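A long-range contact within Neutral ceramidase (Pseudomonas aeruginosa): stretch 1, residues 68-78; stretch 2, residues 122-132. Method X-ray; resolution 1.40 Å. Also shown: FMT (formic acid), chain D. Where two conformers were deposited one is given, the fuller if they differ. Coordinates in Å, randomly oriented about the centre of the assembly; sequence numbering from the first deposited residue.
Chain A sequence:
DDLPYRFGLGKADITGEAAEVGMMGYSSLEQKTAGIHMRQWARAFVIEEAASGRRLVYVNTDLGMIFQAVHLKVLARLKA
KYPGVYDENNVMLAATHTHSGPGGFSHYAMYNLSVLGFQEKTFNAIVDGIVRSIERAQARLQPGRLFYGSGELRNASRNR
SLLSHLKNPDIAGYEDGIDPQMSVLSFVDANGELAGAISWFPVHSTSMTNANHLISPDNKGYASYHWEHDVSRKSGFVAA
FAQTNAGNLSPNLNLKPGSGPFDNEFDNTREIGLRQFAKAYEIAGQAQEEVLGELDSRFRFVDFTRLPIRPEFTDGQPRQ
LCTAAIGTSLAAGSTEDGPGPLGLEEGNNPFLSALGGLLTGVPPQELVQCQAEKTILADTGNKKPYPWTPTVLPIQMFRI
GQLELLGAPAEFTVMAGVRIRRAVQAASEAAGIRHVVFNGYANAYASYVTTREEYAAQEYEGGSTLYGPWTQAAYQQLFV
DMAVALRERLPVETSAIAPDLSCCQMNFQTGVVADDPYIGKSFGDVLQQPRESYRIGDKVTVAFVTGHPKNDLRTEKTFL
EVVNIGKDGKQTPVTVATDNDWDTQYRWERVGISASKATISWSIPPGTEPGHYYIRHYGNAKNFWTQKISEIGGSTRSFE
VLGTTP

Stretch 1, residues 68-78: QAVHLKVLARL
Stretch 2 (122-132) TFNAIVDGIVR

The most unusual feature of this contact is a pair of interlocking valines: Val70 sits as a knob among Phe123, Ile126, Val127 and Ile130, while Val127 sits reciprocally among Val70, Lys73, Val74 and Arg77. No hydrogen bond crosses between the stretches, so packing alone joins them, burying 541 Å² summed over both sides.

Both segments, 68-78 and 122-132, are helical throughout, with phi/psi near -60°/-45° and i to i+4 bonds such as Val74 N to Val70 O (2.8 Å) and Val131 N to Val127 O (3.0 Å). Their N-to-C directions diverge by 47° (signed crossing angle -47°), and the axes approach to 9.3 Å. Register is set at Val74 and Val127, whose CA atoms lie 5.6 Å apart.

Val70, Val74, Val127 and Val131 all adopt chi1 t and point sideways. Val70 CG1 reaches Ile130 CD1 at 3.6 Å and Ile126 CG2 at 3.9 Å; both isoleucines are m,t. One turn on, Val74 CG2 meets Ile130 CG2 at 3.8 Å, and Val74 CG1 lies 4.2 Å from Val131 CG2.

Phe123 (chi1 t, chi2 -93°) leaves its backbone sideways, but its ring end comes nearer. Ala69 O, 3.5 Å from Phe123 CZ, and Val70 N, 3.6 Å from Phe123 CE2, both lie at the ring edge, near its plane. Ala69 CB, pointing toward the partner helix, packs 3.7 Å from Phe123 CE2.

Lys73 (t,p,t,m) and Arg77 (m,m,t, chi4 -74°) contribute aliphatic contacts despite their charged ends: Lys73 CG is 3.6 Å from Val127 CG1, and Arg77 CB is 3.8 Å from Val131 CG2. Leu78 (m,t) extends the packing, with CD2 4.3 Å from Val131 CG1. Separately, Gln68 N donates a hydrogen bond to formic acid O1 (2.8 Å, 166°).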

# COMPACT_ATOMS: atom_id res chain seq x y z
N GLN A 68 2.61 -10.26 7.04
CA GLN A 68 2.68 -11.70 6.92
C GLN A 68 1.31 -12.38 7.04
O GLN A 68 1.00 -13.31 6.29
CB GLN A 68 3.67 -12.27 7.92
CG GLN A 68 3.85 -13.74 7.81
CD GLN A 68 5.24 -14.14 8.25
OE1 GLN A 68 5.48 -14.40 9.45
NE2 GLN A 68 6.19 -14.10 7.32
N ALA A 69 0.48 -11.91 7.97
CA ALA A 69 -0.86 -12.52 8.14
C ALA A 69 -1.73 -12.49 6.86
O ALA A 69 -2.47 -13.45 6.55
CB ALA A 69 -1.58 -11.83 9.30
N VAL A 70 -1.67 -11.38 6.13
CA VAL A 70 -2.36 -11.21 4.86
C VAL A 70 -1.75 -12.17 3.85
O VAL A 70 -2.48 -12.88 3.17
CB VAL A 70 -2.27 -9.73 4.41
CG1 VAL A 70 -2.82 -9.56 2.98
CG2 VAL A 70 -3.03 -8.83 5.42
N HIS A 71 -0.42 -12.15 3.70
CA HIS A 71 0.25 -13.04 2.74
C HIS A 71 -0.15 -14.50 2.96
O HIS A 71 -0.56 -15.20 2.02
CB HIS A 71 1.76 -12.84 2.91
CG HIS A 71 2.60 -13.71 2.04
ND1 HIS A 71 3.44 -14.67 2.57
CD2 HIS A 71 2.78 -13.75 0.70
CE1 HIS A 71 4.08 -15.27 1.58
NE2 HIS A 71 3.70 -14.73 0.44
N LEU A 72 -0.11 -14.95 4.20
CA LEU A 72 -0.40 -16.36 4.51
C LEU A 72 -1.85 -16.73 4.16
O LEU A 72 -2.09 -17.79 3.64
CB LEU A 72 -0.10 -16.66 5.99
CG LEU A 72 1.39 -16.57 6.37
CD1 LEU A 72 1.59 -16.70 7.90
CD2 LEU A 72 2.24 -17.60 5.61
N LYS A 73 -2.78 -15.84 4.48
CA LYS A 73 -4.20 -16.13 4.27
C LYS A 73 -4.52 -16.04 2.79
O LYS A 73 -5.29 -16.85 2.29
CB LYS A 73 -5.09 -15.21 5.10
CG LYS A 73 -6.59 -15.53 5.00
CD LYS A 73 -6.95 -16.92 5.60
CE LYS A 73 -8.41 -16.98 5.99
NZ LYS A 73 -8.77 -15.82 6.87
N VAL A 74 -3.95 -15.05 2.10
CA VAL A 74 -4.17 -14.97 0.66
C VAL A 74 -3.67 -16.26 -0.02
O VAL A 74 -4.36 -16.84 -0.87
CB VAL A 74 -3.50 -13.71 0.05
CG1 VAL A 74 -3.38 -13.82 -1.49
CG2 VAL A 74 -4.27 -12.43 0.44
N LEU A 75 -2.49 -16.74 0.34
CA LEU A 75 -1.98 -17.96 -0.27
C LEU A 75 -2.87 -19.16 0.00
O LEU A 75 -3.11 -19.98 -0.89
CB LEU A 75 -0.55 -18.25 0.19
CG LEU A 75 0.48 -17.35 -0.46
CD1 LEU A 75 1.79 -17.49 0.28
CD2 LEU A 75 0.64 -17.70 -1.95
N ALA A 76 -3.35 -19.30 1.24
CA ALA A 76 -4.25 -20.40 1.56
C ALA A 76 -5.51 -20.34 0.71
O ALA A 76 -5.97 -21.36 0.20
CB ALA A 76 -4.60 -20.38 3.05
N ARG A 77 -6.08 -19.13 0.57
CA ARG A 77 -7.30 -18.94 -0.22
C ARG A 77 -7.08 -19.30 -1.68
O ARG A 77 -7.94 -19.93 -2.31
CB ARG A 77 -7.79 -17.50 -0.14
CG ARG A 77 -8.38 -17.12 1.21
CD ARG A 77 -9.74 -17.79 1.43
NE ARG A 77 -10.51 -17.08 2.44
CZ ARG A 77 -10.28 -17.13 3.75
NH1 ARG A 77 -9.28 -17.85 4.23
NH2 ARG A 77 -11.06 -16.45 4.58
N LEU A 78 -5.94 -18.89 -2.21
CA LEU A 78 -5.61 -19.20 -3.61
C LEU A 78 -5.46 -20.70 -3.83
O LEU A 78 -5.90 -21.24 -4.86
CB LEU A 78 -4.37 -18.45 -4.09
CG LEU A 78 -4.55 -16.93 -4.23
CD1 LEU A 78 -3.17 -16.30 -4.41
CD2 LEU A 78 -5.57 -16.57 -5.35
N THR A 122 -11.35 -5.31 8.79
CA THR A 122 -10.42 -4.68 7.85
C THR A 122 -9.46 -5.73 7.28
O THR A 122 -9.26 -5.80 6.02
CB THR A 122 -9.68 -3.55 8.56
OG1 THR A 122 -10.60 -2.47 8.82
CG2 THR A 122 -8.47 -3.03 7.76
N PHE A 123 -8.94 -6.59 8.16
CA PHE A 123 -8.09 -7.70 7.69
C PHE A 123 -8.81 -8.55 6.63
O PHE A 123 -8.28 -8.82 5.54
CB PHE A 123 -7.64 -8.56 8.89
CG PHE A 123 -6.90 -9.81 8.49
CD1 PHE A 123 -7.61 -11.03 8.34
CD2 PHE A 123 -5.52 -9.80 8.28
CE1 PHE A 123 -6.93 -12.20 7.95
CE2 PHE A 123 -4.84 -10.98 7.88
CZ PHE A 123 -5.54 -12.17 7.73
N ASN A 124 -10.02 -8.97 6.95
CA ASN A 124 -10.75 -9.83 6.05
C ASN A 124 -11.03 -9.15 4.71
O ASN A 124 -10.99 -9.82 3.66
CB ASN A 124 -12.07 -10.29 6.66
CG ASN A 124 -11.92 -11.28 7.83
OD1 ASN A 124 -12.88 -11.46 8.62
ND2 ASN A 124 -10.82 -11.96 7.90
N ALA A 125 -11.34 -7.85 4.71
CA ALA A 125 -11.60 -7.12 3.45
C ALA A 125 -10.36 -7.08 2.57
O ALA A 125 -10.47 -7.12 1.32
CB ALA A 125 -12.07 -5.71 3.73
N ILE A 126 -9.20 -6.94 3.22
CA ILE A 126 -7.92 -6.87 2.50
C ILE A 126 -7.62 -8.22 1.83
O ILE A 126 -7.36 -8.29 0.61
CB ILE A 126 -6.79 -6.40 3.42
CG1 ILE A 126 -7.03 -4.93 3.79
CG2 ILE A 126 -5.42 -6.62 2.79
CD1 ILE A 126 -6.15 -4.43 4.94
N VAL A 127 -7.74 -9.29 2.60
CA VAL A 127 -7.50 -10.63 2.07
C VAL A 127 -8.46 -10.91 0.92
O VAL A 127 -8.07 -11.34 -0.18
CB VAL A 127 -7.67 -11.72 3.15
CG1 VAL A 127 -7.68 -13.14 2.53
CG2 VAL A 127 -6.55 -11.55 4.20
N ASP A 128 -9.73 -10.64 1.18
CA ASP A 128 -10.76 -10.97 0.18
C ASP A 128 -10.57 -10.17 -1.10
O ASP A 128 -10.76 -10.69 -2.18
CB ASP A 128 -12.16 -10.70 0.72
CG ASP A 128 -12.58 -11.69 1.78
OD1 ASP A 128 -11.90 -12.72 1.99
OD2 ASP A 128 -13.62 -11.42 2.43
N GLY A 129 -10.24 -8.89 -0.97
CA GLY A 129 -10.05 -8.05 -2.16
C GLY A 129 -8.79 -8.39 -2.95
O GLY A 129 -8.78 -8.31 -4.19
N ILE A 130 -7.72 -8.78 -2.26
CA ILE A 130 -6.52 -9.23 -2.97
C ILE A 130 -6.87 -10.46 -3.80
O ILE A 130 -6.56 -10.56 -5.02
CB ILE A 130 -5.35 -9.53 -2.01
CG1 ILE A 130 -4.83 -8.21 -1.43
CG2 ILE A 130 -4.23 -10.32 -2.72
CD1 ILE A 130 -3.81 -8.34 -0.24
N VAL A 131 -7.54 -11.42 -3.17
CA VAL A 131 -7.94 -12.62 -3.92
C VAL A 131 -8.87 -12.24 -5.10
O VAL A 131 -8.68 -12.71 -6.21
CB VAL A 131 -8.60 -13.66 -2.97
CG1 VAL A 131 -9.20 -14.85 -3.79
CG2 VAL A 131 -7.59 -14.16 -1.95
N ARG A 132 -9.83 -11.34 -4.88
CA ARG A 132 -10.76 -10.95 -5.95
C ARG A 132 -9.99 -10.28 -7.09
O ARG A 132 -10.29 -10.46 -8.25
CB ARG A 132 -11.79 -9.99 -5.37
CG ARG A 132 -12.97 -9.70 -6.29
CD ARG A 132 -14.00 -8.70 -5.63
NE ARG A 132 -14.11 -8.91 -4.18
CZ ARG A 132 -13.72 -8.06 -3.23
NH1 ARG A 132 -13.25 -6.82 -3.52
NH2 ARG A 132 -13.84 -8.45 -1.96
C FMT D . 4.27 -8.45 9.61
O1 FMT D . 4.52 -8.83 8.44
O2 FMT D . 3.21 -8.73 10.21